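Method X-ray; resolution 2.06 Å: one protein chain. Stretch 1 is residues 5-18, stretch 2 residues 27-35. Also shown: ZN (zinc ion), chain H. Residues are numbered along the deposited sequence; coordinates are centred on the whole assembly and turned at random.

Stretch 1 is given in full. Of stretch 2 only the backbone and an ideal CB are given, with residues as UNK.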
# COMPACT_ATOMS: atom_id res chain seq x y z
N ILE B 5 6.34 10.69 6.27
CA ILE B 5 5.05 11.05 6.84
C ILE B 5 4.12 11.45 5.70
O ILE B 5 4.48 12.26 4.84
CB ILE B 5 5.18 12.20 7.86
CG1 ILE B 5 6.08 11.77 9.01
CG2 ILE B 5 3.80 12.60 8.34
CD1 ILE B 5 5.35 11.33 10.24
N VAL B 6 2.92 10.88 5.71
CA VAL B 6 1.90 11.22 4.72
C VAL B 6 0.76 11.86 5.50
O VAL B 6 0.01 11.18 6.22
CB VAL B 6 1.45 10.02 3.90
CG1 VAL B 6 0.08 10.24 3.30
CG2 VAL B 6 2.49 9.78 2.80
N ASP B 7 0.64 13.18 5.37
CA ASP B 7 -0.39 13.99 5.99
C ASP B 7 -1.80 13.52 5.68
O ASP B 7 -2.02 12.80 4.70
CB ASP B 7 -0.21 15.44 5.52
CG ASP B 7 0.44 15.53 4.12
OD1 ASP B 7 1.31 14.68 3.83
OD2 ASP B 7 0.10 16.43 3.33
N ALA B 8 -2.76 13.95 6.50
CA ALA B 8 -4.15 13.59 6.27
C ALA B 8 -4.68 14.20 4.98
O ALA B 8 -5.62 13.67 4.38
CB ALA B 8 -5.02 14.03 7.46
N GLN B 9 -4.10 15.33 4.55
CA GLN B 9 -4.49 15.99 3.31
C GLN B 9 -3.52 15.69 2.16
O GLN B 9 -3.34 16.52 1.26
CB GLN B 9 -4.59 17.50 3.52
CG GLN B 9 -5.70 17.93 4.45
CD GLN B 9 -5.51 19.34 4.97
OE1 GLN B 9 -5.28 20.27 4.20
NE2 GLN B 9 -5.59 19.50 6.28
N ALA B 10 -2.89 14.52 2.17
CA ALA B 10 -1.95 14.17 1.13
C ALA B 10 -2.64 14.17 -0.23
O ALA B 10 -3.81 13.80 -0.36
CB ALA B 10 -1.32 12.80 1.40
N VAL B 11 -1.90 14.58 -1.25
CA VAL B 11 -2.47 14.73 -2.58
C VAL B 11 -1.64 13.97 -3.60
O VAL B 11 -0.44 13.73 -3.42
CB VAL B 11 -2.60 16.21 -2.98
CG1 VAL B 11 -3.65 16.91 -2.11
CG2 VAL B 11 -1.26 16.91 -2.87
N CYS B 12 -2.31 13.57 -4.68
CA CYS B 12 -1.67 12.90 -5.80
C CYS B 12 -0.51 13.72 -6.34
O CYS B 12 -0.59 14.94 -6.44
CB CYS B 12 -2.73 12.67 -6.89
SG CYS B 12 -2.14 11.86 -8.35
N THR B 13 0.58 13.03 -6.67
CA THR B 13 1.75 13.74 -7.18
C THR B 13 1.52 14.31 -8.57
O THR B 13 2.23 15.23 -8.98
CB THR B 13 2.98 12.82 -7.19
OG1 THR B 13 2.73 11.70 -8.04
CG2 THR B 13 3.30 12.34 -5.78
N ARG B 14 0.53 13.78 -9.29
CA ARG B 14 0.26 14.15 -10.67
C ARG B 14 -0.80 15.23 -10.78
O ARG B 14 -0.59 16.25 -11.45
CB ARG B 14 -0.19 12.90 -11.44
CG ARG B 14 -0.58 13.14 -12.88
CD ARG B 14 -0.49 11.84 -13.70
NE ARG B 14 -0.94 12.06 -15.07
CZ ARG B 14 -2.05 11.56 -15.60
NH1 ARG B 14 -2.84 10.77 -14.89
NH2 ARG B 14 -2.37 11.85 -16.85
N CYS B 15 -1.95 15.03 -10.14
CA CYS B 15 -3.06 15.97 -10.19
C CYS B 15 -3.24 16.61 -8.81
O CYS B 15 -2.31 16.62 -8.00
CB CYS B 15 -4.32 15.24 -10.69
SG CYS B 15 -5.05 14.09 -9.50
N LYS B 16 -4.44 17.13 -8.55
CA LYS B 16 -4.72 17.81 -7.29
C LYS B 16 -5.62 17.00 -6.36
O LYS B 16 -5.93 17.47 -5.26
CB LYS B 16 -5.36 19.18 -7.55
CG LYS B 16 -4.37 20.31 -7.81
CD LYS B 16 -4.00 20.41 -9.29
CE LYS B 16 -3.44 21.79 -9.63
NZ LYS B 16 -3.28 21.98 -11.10
N GLU B 17 -6.03 15.81 -6.76
CA GLU B 17 -6.97 15.01 -5.99
C GLU B 17 -6.28 14.37 -4.79
O GLU B 17 -5.05 14.26 -4.73
CB GLU B 17 -7.61 13.94 -6.88
CG GLU B 17 -8.61 14.50 -7.89
CD GLU B 17 -10.01 14.63 -7.31
OE1 GLU B 17 -10.39 13.78 -6.47
OE2 GLU B 17 -10.73 15.57 -7.68
N SER B 18 -7.10 13.97 -3.82
CA SER B 18 -6.58 13.35 -2.61
C SER B 18 -5.92 12.02 -2.92
O SER B 18 -6.44 11.21 -3.70
CB SER B 18 -7.71 13.16 -1.60
OG SER B 18 -8.16 11.82 -1.53
N UNK B 27 8.06 5.84 -5.26
CA UNK B 27 8.16 6.64 -4.02
C UNK B 27 7.19 7.82 -4.06
O UNK B 27 7.49 8.91 -3.56
CB UNK B 27 9.59 7.15 -3.82
N UNK B 28 6.02 7.61 -4.65
CA UNK B 28 5.10 8.70 -4.91
C UNK B 28 3.68 8.36 -4.48
O UNK B 28 3.28 7.20 -4.43
CB UNK B 28 5.12 9.06 -6.40
N UNK B 29 2.92 9.42 -4.20
CA UNK B 29 1.51 9.32 -3.87
C UNK B 29 0.65 9.50 -5.11
O UNK B 29 0.93 10.36 -5.95
CB UNK B 29 1.13 10.36 -2.81
N UNK B 30 -0.42 8.70 -5.20
CA UNK B 30 -1.30 8.78 -6.36
C UNK B 30 -2.76 8.68 -5.95
O UNK B 30 -3.12 7.97 -5.00
CB UNK B 30 -0.96 7.68 -7.36
N UNK B 31 -3.61 9.42 -6.67
CA UNK B 31 -5.05 9.23 -6.53
C UNK B 31 -5.45 7.93 -7.24
O UNK B 31 -4.67 7.34 -7.99
CB UNK B 31 -5.82 10.42 -7.10
N UNK B 32 -6.69 7.50 -7.01
CA UNK B 32 -7.16 6.26 -7.60
C UNK B 32 -7.05 6.29 -9.12
O UNK B 32 -6.55 5.35 -9.74
CB UNK B 32 -8.61 5.99 -7.18
N UNK B 33 -7.51 7.38 -9.74
CA UNK B 33 -7.51 7.47 -11.20
C UNK B 33 -6.09 7.52 -11.76
O UNK B 33 -5.79 6.84 -12.75
CB UNK B 33 -8.29 8.70 -11.65
N UNK B 34 -5.20 8.29 -11.14
CA UNK B 34 -3.81 8.23 -11.58
C UNK B 34 -3.19 6.88 -11.25
O UNK B 34 -2.33 6.40 -12.00
CB UNK B 34 -3.00 9.35 -10.94
N UNK B 35 -3.63 6.25 -10.17
CA UNK B 35 -3.06 4.95 -9.83
C UNK B 35 -3.45 3.88 -10.86
O UNK B 35 -2.61 3.06 -11.22
CB UNK B 35 -3.52 4.53 -8.43
ZN ZN H . -4.15 11.90 -9.60

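Position 27 has phi/psi of 70/37, a left-handed backbone often taken by Gly, Asn or Asp. Its ideal CB has nothing of stretch 1 within 5.5 Å, so the position sets few demands. The deposited residue is Glu27, which makes no contact with stretch 1.

Position 28 is extended, and its CB points toward stretch 1. The ideal CB lies 3.8 Å from Thr13 CG2, and the Thr13 hydroxyl is nearby. A threonine, a valine or a longer polar chain would suit. The residue is Gln28. Its OE1 comes to 3.3 Å from Thr13 OG1, a close polar contact. That hydroxyl has its hydrogen bond elsewhere, with the backbone of the next position.

Position 29 is extended, with CB sideways. Here the backbone does much of the work. Thr13 N donates to O of residue 29 at 2.8 Å, and Thr13 OG1 donates to the same O at 3.1 Å. One carbonyl thus receives both the amide and the hydroxyl of Thr13. The ideal CB is 3.8 Å from Val11 O and 4.2 Å from Thr13 CG2. Farther along, Val6 and Ala10 point their CB atoms toward this stretch and offer an apolar surface. Leucine, isoleucine or methionine would fit. The residue is Leu29. Its CD2 meets Val6 CG2 at 3.8 Å, and its CD1 meets Ala10 CB at 3.8 Å. It has the largest area covered by stretch 1 of any residue here.

Position 30 is extended, and its CB points away. The CA atoms of this residue and Cys12 are 4.2 Å apart. The ideal CB is 4.5 Å from Cys12 SG, so an apolar chain that can bend back is reasonable. The residue is Leu30. Its end does come nearer: CD2 is 3.7 Å from Thr13 OG1 and 4.1 Å from Cys12 SG.

Position 31 points its CB toward stretch 1, 3.8 Å from Cys12 CB and 3.5 Å from Ser18 O. Its N donates to Cys12 SG at 3.3 Å. The zinc ion, already bound by SG of Cys12 and Cys15 at 2.4 Å each, needs more ligands. Cysteine suits well; histidine is the other common choice. The residue is Cys31, whose SG binds ZN at 2.3 Å. This SG also caps the helix that follows, accepting from N of residue 34 at 3.3 Å.

Position 32 is helical, and its CB has nothing of stretch 1 near it. Many residues would do. It is Ala32.

Position 33 is helical, with CB sideways and open space around it. An acidic chain could answer Arg14. The residue is instead Lys33, with NZ 3.9 Å from Arg14 NH1, two like charges close together.

Position 34 points its CB toward stretch 1, 3.7 Å from Cys12 SG, on the zinc side. Cysteine or histidine is expected. Cys34 completes the four-sulfur site: its SG binds ZN at 2.3 Å and lies 3.3 Å from Arg14 NH1.

Position 35 points away. Stretch 1 sets no demand here, so many side chains would do. Phe35 makes no contact with stretch 1.

Stretch 2, residues 27-35: EQLLCAKCF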
# COMPACT_ATOMS: atom_id res chain seq x y z
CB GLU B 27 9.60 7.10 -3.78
CG GLU B 27 9.93 8.53 -4.25
CD GLU B 27 11.40 8.71 -4.65
OE1 GLU B 27 11.84 7.99 -5.57
OE2 GLU B 27 12.09 9.56 -4.07
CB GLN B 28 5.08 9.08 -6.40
CG GLN B 28 6.15 10.05 -6.81
CD GLN B 28 6.18 10.25 -8.31
OE1 GLN B 28 5.27 9.83 -9.03
NE2 GLN B 28 7.25 10.88 -8.80
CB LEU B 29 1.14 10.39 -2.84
CG LEU B 29 1.75 10.26 -1.44
CD1 LEU B 29 1.63 11.57 -0.69
CD2 LEU B 29 1.06 9.13 -0.71
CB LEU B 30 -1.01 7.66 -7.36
CG LEU B 30 0.38 7.65 -8.00
CD1 LEU B 30 0.59 6.34 -8.73
CD2 LEU B 30 0.53 8.83 -8.93
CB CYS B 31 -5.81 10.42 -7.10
SG CYS B 31 -5.84 10.57 -8.90
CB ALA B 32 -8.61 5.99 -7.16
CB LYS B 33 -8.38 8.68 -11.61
CG LYS B 33 -7.69 9.84 -12.27
CD LYS B 33 -7.84 9.74 -13.76
CE LYS B 33 -6.64 10.32 -14.41
NZ LYS B 33 -6.57 11.78 -14.52
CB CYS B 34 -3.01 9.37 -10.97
SG CYS B 34 -3.48 11.00 -11.63
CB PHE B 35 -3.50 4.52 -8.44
CG PHE B 35 -2.91 3.22 -8.03
CD1 PHE B 35 -1.55 3.10 -7.86
CD2 PHE B 35 -3.72 2.12 -7.84
CE1 PHE B 35 -1.00 1.90 -7.48
CE2 PHE B 35 -3.18 0.92 -7.46
CZ PHE B 35 -1.81 0.81 -7.27
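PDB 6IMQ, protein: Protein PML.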